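Local structure of aromatic amino acid beta-eliminating lyase/threonine aldolase (Exiguobacterium sibiricum, 3LWS) at residues Asp58-Asp63 against Ile215-Ala220; Gly150-Phe155 against Pro184-Thr189. The protein carries covalently attached pyridoxal phosphate and belongs to the beta-eliminating lyase family, whose members have the aminotransferase-like (fold type I) architecture. All coordinates share one frame; numbering follows the deposited sequence. Where two conformers were deposited one is given.

Contact 1. Residues Asp58-Asp63 against Ile215-Ala220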
ATOM      1  N   ASP A  58       5.276  -9.384 -20.049  1.00 27.34           N
ATOM      2  CA  ASP A  58       4.940  -9.888 -21.381  1.00 26.06           C
ATOM      3  C   ASP A  58       3.907  -9.047 -22.077  1.00 26.24           C
ATOM      4  O   ASP A  58       4.057  -8.759 -23.252  1.00 26.32           O
ATOM      5  CB  ASP A  58       4.382 -11.312 -21.298  1.00 27.21           C
ATOM      6  CG  ASP A  58       5.439 -12.353 -21.043  1.00 33.56           C
ATOM      7  OD1 ASP A  58       6.659 -12.051 -21.136  1.00 37.39           O
ATOM      8  OD2 ASP A  58       5.031 -13.506 -20.769  1.00 41.37           O
ATOM      9  N   VAL A  59       2.851  -8.655 -21.363  1.00 27.17           N
ATOM     10  CA  VAL A  59       1.767  -7.892 -21.980  1.00 25.57           C
ATOM     11  C   VAL A  59       2.284  -6.558 -22.483  1.00 25.74           C
ATOM     12  O   VAL A  59       1.887  -6.094 -23.548  1.00 26.46           O
ATOM     13  CB  VAL A  59       0.589  -7.619 -21.027  1.00 25.60           C
ATOM     14  CG1 VAL A  59      -0.339  -6.572 -21.628  1.00 24.36           C
ATOM     15  CG2 VAL A  59      -0.133  -8.911 -20.716  1.00 27.26           C
ATOM     16  N   LEU A  60       3.185  -5.953 -21.734  1.00 24.34           N
ATOM     17  CA  LEU A  60       3.770  -4.686 -22.168  1.00 23.34           C
ATOM     18  C   LEU A  60       5.040  -4.871 -22.999  1.00 23.62           C
ATOM     19  O   LEU A  60       5.569  -3.912 -23.489  1.00 25.20           O
ATOM     20  CB  LEU A  60       4.033  -3.794 -20.952  1.00 23.29           C
ATOM     21  CG  LEU A  60       2.770  -3.461 -20.135  1.00 21.25           C
ATOM     22  CD1 LEU A  60       3.114  -2.808 -18.790  1.00 20.53           C
ATOM     23  CD2 LEU A  60       1.816  -2.578 -20.927  1.00 21.90           C
ATOM     24  N   GLY A  61       5.532  -6.099 -23.145  1.00 25.61           N
ATOM     25  CA  GLY A  61       6.748  -6.359 -23.952  1.00 24.94           C
ATOM     26  C   GLY A  61       8.016  -5.759 -23.369  1.00 25.47           C
ATOM     27  O   GLY A  61       8.864  -5.288 -24.106  1.00 25.54           O
HETATM   28  N   MSE A  62       8.132  -5.788 -22.042  1.00 25.19           N
HETATM   29  CA  MSE A  62       9.292  -5.264 -21.314  1.00 24.49           C
HETATM   30  C   MSE A  62      10.008  -6.423 -20.627  1.00 24.24           C
HETATM   31  O   MSE A  62       9.388  -7.457 -20.353  1.00 23.83           O
HETATM   32  CB  MSE A  62       8.847  -4.280 -20.221  1.00 23.93           C
HETATM   33  CG  MSE A  62       8.173  -2.979 -20.765  1.00 27.16           C
HETATM   34 SE   MSE A  62       9.390  -1.751 -21.651  0.75 33.67          SE
HETATM   35  CE  MSE A  62       8.167  -1.411 -23.120  1.00 35.84           C
ATOM     36  N   ASP A  63      11.284  -6.199 -20.298  1.00 23.41           N
ATOM     37  CA  ASP A  63      12.146  -7.210 -19.700  1.00 24.59           C
ATOM     38  C   ASP A  63      11.581  -7.696 -18.350  1.00 23.79           C
ATOM     39  O   ASP A  63      11.726  -8.843 -17.989  1.00 22.37           O
ATOM     40  CB  ASP A  63      13.550  -6.633 -19.400  1.00 25.74           C
ATOM     41  CG  ASP A  63      14.422  -6.398 -20.648  1.00 31.51           C
ATOM     42  OD1 ASP A  63      14.004  -6.699 -21.786  1.00 34.65           O
ATOM     43  OD2 ASP A  63      15.557  -5.883 -20.437  1.00 35.03           O
ATOM     44  N   ILE A 215       1.213  -1.569 -12.082  1.00 16.83           N
ATOM     45  CA  ILE A 215       2.424  -2.191 -12.598  1.00 17.85           C
ATOM     46  C   ILE A 215       3.344  -1.120 -13.214  1.00 16.61           C
ATOM     47  O   ILE A 215       2.910  -0.314 -13.967  1.00 17.45           O
ATOM     48  CB  ILE A 215       2.112  -3.312 -13.656  1.00 16.50           C
ATOM     49  CG1 ILE A 215       1.742  -4.634 -12.983  1.00 18.83           C
ATOM     50  CG2 ILE A 215       3.285  -3.504 -14.567  1.00 15.07           C
ATOM     51  CD1 ILE A 215       2.908  -5.456 -12.423  1.00 16.98           C
ATOM     52  N   LEU A 216       4.614  -1.128 -12.816  1.00 18.72           N
ATOM     53  CA  LEU A 216       5.677  -0.341 -13.424  1.00 18.16           C
ATOM     54  C   LEU A 216       6.557  -1.323 -14.180  1.00 18.25           C
ATOM     55  O   LEU A 216       7.074  -2.251 -13.572  1.00 20.44           O
ATOM     56  CB  LEU A 216       6.534   0.317 -12.340  1.00 15.49           C
ATOM     57  CG  LEU A 216       7.796   1.028 -12.848  1.00 14.77           C
ATOM     58  CD1 LEU A 216       7.391   2.169 -13.830  1.00 16.33           C
ATOM     59  CD2 LEU A 216       8.626   1.550 -11.623  1.00 12.89           C
ATOM     60  N   ALA A 217       6.709  -1.141 -15.480  1.00 18.86           N
ATOM     61  CA  ALA A 217       7.467  -2.093 -16.289  1.00 20.12           C
ATOM     62  C   ALA A 217       8.545  -1.369 -17.099  1.00 20.33           C
ATOM     63  O   ALA A 217       8.419  -0.194 -17.463  1.00 18.52           O
ATOM     64  CB  ALA A 217       6.538  -2.890 -17.180  1.00 17.13           C
ATOM     65  N   GLY A 218       9.600  -2.108 -17.392  1.00 21.61           N
ATOM     66  CA  GLY A 218      10.764  -1.571 -18.112  1.00 20.71           C
ATOM     67  C   GLY A 218      11.924  -2.557 -18.171  1.00 20.93           C
ATOM     68  O   GLY A 218      11.728  -3.758 -17.998  1.00 21.29           O
ATOM     69  N   PRO A 219      13.149  -2.059 -18.422  1.00 22.36           N
ATOM     70  CA  PRO A 219      14.322  -2.950 -18.431  1.00 22.13           C
ATOM     71  C   PRO A 219      14.532  -3.659 -17.082  1.00 22.70           C
ATOM     72  O   PRO A 219      14.120  -3.147 -16.025  1.00 22.50           O
ATOM     73  CB  PRO A 219      15.495  -1.985 -18.707  1.00 23.79           C
ATOM     74  CG  PRO A 219      14.876  -0.745 -19.253  1.00 25.04           C
ATOM     75  CD  PRO A 219      13.530  -0.650 -18.624  1.00 22.22           C
ATOM     76  N   ALA A 220      15.218  -4.794 -17.136  1.00 22.21           N
ATOM     77  CA  ALA A 220      15.593  -5.575 -15.975  1.00 20.80           C
ATOM     78  C   ALA A 220      16.249  -4.782 -14.842  1.00 20.53           C
ATOM     79  O   ALA A 220      15.750  -4.850 -13.691  1.00 21.65           O
ATOM     80  CB  ALA A 220      16.491  -6.769 -16.413  1.00 21.38           C
TER
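The flat carboxylate of D63 has P219 CA about 3 Å off its plane, over one face near OD2, and A220 N much closer to that plane. OD2 lies 3.8 Å from P219 CA and accepts a weak, nearly straight hydrogen bond from A220 N (OD2 to N 3.5 Å, N-H...O 165°). With chi1 at -73°, CG stands beside the backbone N of D63. OD2 faces A220 N at the first turn of helix 220-232, just after P219 at its N-cap position. The positive end of the helix dipole would be expected to favour the negative charge there. This joint belongs to the large domain of the aminotransferase-like (fold type I) architecture: helix 49-60 ends in a Schellman motif, with G61 at positive phi as C-prime residue, and the chain then enters border strand 64-68 of the mixed seven-stranded sheet. Strand 214-218 is the antiparallel neighbour of that strand. G61 N is weakly bonded back to D58 O, while M62 N reaches further back into the last helical turn.

Apart from D63 the side-chain contacts are apolar. A217 and I215 direct their side chains at 58-63, whereas L216 sets its CB away from 58-63 and packs on F222 and A226 of helix 220-232. A217 CB is met by L60 CD1 at 3.8 Å and by M62 CG at 3.9 Å. L60 CD1 also reaches I215 CG2 more loosely, and A190, A194 and I202 add to the packing around L60. M62, a selenomethionine here, starts toward the strand and bends at chi2 and chi3, and its terminal CE turns off. M62 CB packs on G218 N at 3.6 Å, and M62 SE rests 3.8 Å from G218 CA.

Contact 2. Residues Gly150-Phe155 against Pro184-Thr189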
ATOM      1  N   GLY A 150      -9.457  13.772 -22.203  1.00 20.22           N
ATOM      2  CA  GLY A 150      -8.892  12.539 -22.751  1.00 20.09           C
ATOM      3  C   GLY A 150      -8.595  12.651 -24.227  1.00 19.97           C
ATOM      4  O   GLY A 150      -9.246  12.025 -25.044  1.00 20.27           O
ATOM      5  N   VAL A 151      -7.601  13.471 -24.535  1.00 21.29           N
ATOM      6  CA  VAL A 151      -7.107  13.738 -25.874  0.50 20.03           C
ATOM      7  C   VAL A 151      -5.723  13.079 -25.983  1.00 21.89           C
ATOM      8  O   VAL A 151      -5.000  13.033 -24.985  1.00 23.15           O
ATOM      9  CB  VAL A 151      -7.018  15.264 -26.036  0.50 22.26           C
ATOM     10  CG1 VAL A 151      -6.333  15.666 -27.339  0.50 11.09           C
ATOM     11  CG2 VAL A 151      -8.430  15.873 -25.894  0.50 24.76           C
ATOM     12  N   ALA A 152      -5.351  12.581 -27.154  1.00 21.55           N
ATOM     13  CA  ALA A 152      -4.048  11.907 -27.294  1.00 22.03           C
ATOM     14  C   ALA A 152      -3.495  12.131 -28.672  1.00 22.14           C
ATOM     15  O   ALA A 152      -4.246  12.396 -29.603  1.00 21.90           O
ATOM     16  CB  ALA A 152      -4.173  10.427 -27.017  1.00 21.21           C
ATOM     17  N   PRO A 153      -2.170  12.079 -28.803  1.00 22.93           N
ATOM     18  CA  PRO A 153      -1.614  12.297 -30.129  1.00 24.22           C
ATOM     19  C   PRO A 153      -1.810  11.039 -31.003  1.00 23.21           C
ATOM     20  O   PRO A 153      -2.108   9.979 -30.473  1.00 24.27           O
ATOM     21  CB  PRO A 153      -0.146  12.615 -29.857  1.00 23.92           C
ATOM     22  CG  PRO A 153       0.123  12.235 -28.452  1.00 27.00           C
ATOM     23  CD  PRO A 153      -1.156  12.043 -27.741  1.00 24.09           C
ATOM     24  N   ALA A 154      -1.694  11.200 -32.320  1.00 24.59           N
ATOM     25  CA  ALA A 154      -1.757  10.087 -33.272  1.00 24.74           C
ATOM     26  C   ALA A 154      -0.602   9.128 -33.003  1.00 24.65           C
ATOM     27  O   ALA A 154       0.436   9.537 -32.475  1.00 24.20           O
ATOM     28  CB  ALA A 154      -1.683  10.601 -34.705  1.00 24.84           C
ATOM     29  N   PHE A 155      -0.769   7.855 -33.345  1.00 23.56           N
ATOM     30  CA  PHE A 155       0.303   6.871 -33.128  1.00 23.70           C
ATOM     31  C   PHE A 155       1.634   7.285 -33.789  1.00 24.08           C
ATOM     32  O   PHE A 155       2.695   7.073 -33.229  1.00 23.03           O
ATOM     33  CB  PHE A 155      -0.101   5.484 -33.611  1.00 22.35           C
ATOM     34  CG  PHE A 155       0.985   4.443 -33.436  1.00 24.19           C
ATOM     35  CD1 PHE A 155       1.194   3.840 -32.196  1.00 24.73           C
ATOM     36  CD2 PHE A 155       1.821   4.102 -34.488  1.00 27.02           C
ATOM     37  CE1 PHE A 155       2.211   2.876 -32.003  1.00 24.19           C
ATOM     38  CE2 PHE A 155       2.843   3.124 -34.300  1.00 28.22           C
ATOM     39  CZ  PHE A 155       3.033   2.540 -33.049  1.00 28.42           C
ATOM     40  N   PRO A 184      -8.461   0.485 -28.493  1.00 19.49           N
ATOM     41  CA  PRO A 184      -9.393   0.445 -29.613  1.00 21.38           C
ATOM     42  C   PRO A 184      -9.128   1.542 -30.638  1.00 21.83           C
ATOM     43  O   PRO A 184      -9.054   1.263 -31.826  1.00 24.82           O
ATOM     44  CB  PRO A 184     -10.757   0.605 -28.929  1.00 20.87           C
ATOM     45  CG  PRO A 184     -10.548   0.055 -27.609  1.00 18.55           C
ATOM     46  CD  PRO A 184      -9.181   0.453 -27.216  1.00 19.76           C
ATOM     47  N   TYR A 185      -8.917   2.774 -30.174  1.00 22.43           N
ATOM     48  CA  TYR A 185      -8.700   3.919 -31.056  1.00 22.54           C
ATOM     49  C   TYR A 185      -7.374   3.846 -31.802  1.00 23.61           C
ATOM     50  O   TYR A 185      -7.294   4.176 -32.977  1.00 23.53           O
ATOM     51  CB  TYR A 185      -8.728   5.210 -30.237  1.00 20.82           C
ATOM     52  CG  TYR A 185      -8.250   6.407 -30.964  1.00 21.61           C
ATOM     53  CD1 TYR A 185      -9.102   7.119 -31.791  1.00 21.79           C
ATOM     54  CD2 TYR A 185      -6.923   6.822 -30.866  1.00 23.73           C
ATOM     55  CE1 TYR A 185      -8.659   8.211 -32.489  1.00 26.41           C
ATOM     56  CE2 TYR A 185      -6.482   7.920 -31.551  1.00 29.39           C
ATOM     57  CZ  TYR A 185      -7.349   8.622 -32.356  1.00 27.87           C
ATOM     58  OH  TYR A 185      -6.883   9.724 -33.032  1.00 29.23           O
ATOM     59  N   TYR A 186      -6.319   3.447 -31.110  1.00 23.93           N
ATOM     60  CA  TYR A 186      -5.019   3.327 -31.786  1.00 23.86           C
ATOM     61  C   TYR A 186      -4.987   2.144 -32.748  1.00 24.51           C
ATOM     62  O   TYR A 186      -4.211   2.153 -33.705  1.00 27.07           O
ATOM     63  CB  TYR A 186      -3.883   3.183 -30.792  1.00 24.55           C
ATOM     64  CG  TYR A 186      -3.452   4.481 -30.174  1.00 23.19           C
ATOM     65  CD1 TYR A 186      -3.176   5.568 -30.962  1.00 22.53           C
ATOM     66  CD2 TYR A 186      -3.281   4.609 -28.799  1.00 16.77           C
ATOM     67  CE1 TYR A 186      -2.774   6.762 -30.427  1.00 21.65           C
ATOM     68  CE2 TYR A 186      -2.843   5.836 -28.241  1.00 22.44           C
ATOM     69  CZ  TYR A 186      -2.613   6.905 -29.068  1.00 18.99           C
ATOM     70  OH  TYR A 186      -2.212   8.141 -28.619  1.00 21.87           O
ATOM     71  N   GLU A 187      -5.829   1.150 -32.492  1.00 24.48           N
ATOM     72  CA  GLU A 187      -5.807  -0.124 -33.220  1.00 24.61           C
ATOM     73  C   GLU A 187      -4.445  -0.819 -33.028  1.00 26.26           C
ATOM     74  O   GLU A 187      -3.823  -1.290 -33.971  1.00 26.53           O
ATOM     75  CB  GLU A 187      -6.232   0.053 -34.685  1.00 25.35           C
ATOM     76  CG  GLU A 187      -7.622   0.630 -34.807  1.00 25.41           C
ATOM     77  CD  GLU A 187      -8.172   0.725 -36.228  1.00 31.02           C
ATOM     78  OE1 GLU A 187      -7.623   0.146 -37.158  1.00 32.69           O
ATOM     79  OE2 GLU A 187      -9.193   1.405 -36.412  1.00 34.55           O
ATOM     80  N   LYS A 188      -4.018  -0.880 -31.768  1.00 24.47           N
ATOM     81  CA  LYS A 188      -2.718  -1.401 -31.397  1.00 23.65           C
ATOM     82  C   LYS A 188      -2.824  -2.227 -30.120  1.00 23.07           C
ATOM     83  O   LYS A 188      -3.737  -2.040 -29.335  1.00 23.60           O
ATOM     84  CB  LYS A 188      -1.720  -0.265 -31.189  1.00 22.79           C
ATOM     85  CG  LYS A 188      -1.358   0.496 -32.440  1.00 25.85           C
ATOM     86  CD  LYS A 188      -0.364  -0.226 -33.317  1.00 26.93           C
ATOM     87  CE  LYS A 188      -0.011   0.634 -34.515  1.00 27.26           C
ATOM     88  NZ  LYS A 188       1.041  -0.050 -35.287  1.00 32.53           N
ATOM     89  N   THR A 189      -1.877  -3.145 -29.925  1.00 23.42           N
ATOM     90  CA  THR A 189      -1.787  -3.926 -28.701  1.00 23.26           C
ATOM     91  C   THR A 189      -1.085  -3.115 -27.623  1.00 21.91           C
ATOM     92  O   THR A 189      -0.389  -2.158 -27.910  1.00 22.20           O
ATOM     93  CB  THR A 189      -0.911  -5.156 -28.873  1.00 22.72           C
ATOM     94  OG1 THR A 189       0.440  -4.721 -29.077  1.00 23.63           O
ATOM     95  CG2 THR A 189      -1.388  -6.052 -30.049  1.00 24.65           C
TER
HETATM   96  O   HOH W   1      -5.234  11.827 -31.921  1.00 35.33           O
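The loop that leads from strand 138-142 into helix 155-167 packs here on the C-terminal end of helix 179-186 and the turn after it, where E187 leaves the helix with positive phi. Y186 is the main buried element. Its hydroxyl donates a short hydrogen bond to the carbonyl of P153 (OH to O 2.6 Å) in the carbonyl plane, with a C=O...donor angle of 158°. The methyl CB of A152 lies 3.4 Å from the same OH. Further back on the ring, F155 N and A154 C approach Y186 CE1 obliquely, and F155 CB is 4.1 Å from Y186 CD1. Y185 CD2 lies over one face of the Y186 ring, offset toward its rim. Y185 itself is joined to the loop by a water, which donates to A152 O and is hydrogen-bonded to Y185 OH (water oxygen to OH 2.9 Å).

F155 CG, anti to its backbone N (chi1 179°), lies 4.1 Å from K188 CE. The K188 chain is bent at chi2, and the K188 and F155 side chains cross at about a right angle. K188 CE sits 3.7 Å above the ring centre in a CH-pi contact, and NZ completes a cation-pi pair 4.2 Å from the centroid. I193 of helix 190-194 touches F155, Y186 and K188, and T189 OG1 caps that helix at E192 N. The buried tyrosine thus satisfies the P153 carbonyl with one short bond, whereas the lysine uses both its polarised CE and its ammonium group on an aromatic face, an attraction that probably stays effective at the partly exposed surface.

Contact 1 is partly buried at the border of the large sheet, where the end of helix 49-60 meets strand 214-218; contact 2 is a surface contact between a loop and a helix end. Their centres are 20 Å apart and their nearest atoms about 6 Å, without touching, yet both pack against helix 190-194, contact 1 through A190 and A194 and contact 2 through I193. The chemistry differs with place: aliphatic side chains, a selenomethionine and the backbone at G218 make up contact 1, with one weak carboxylate bond at its rim, whereas contact 2 relies on aromatic rings, a short tyrosine-carbonyl bond, a bridging water and a lysine over a ring.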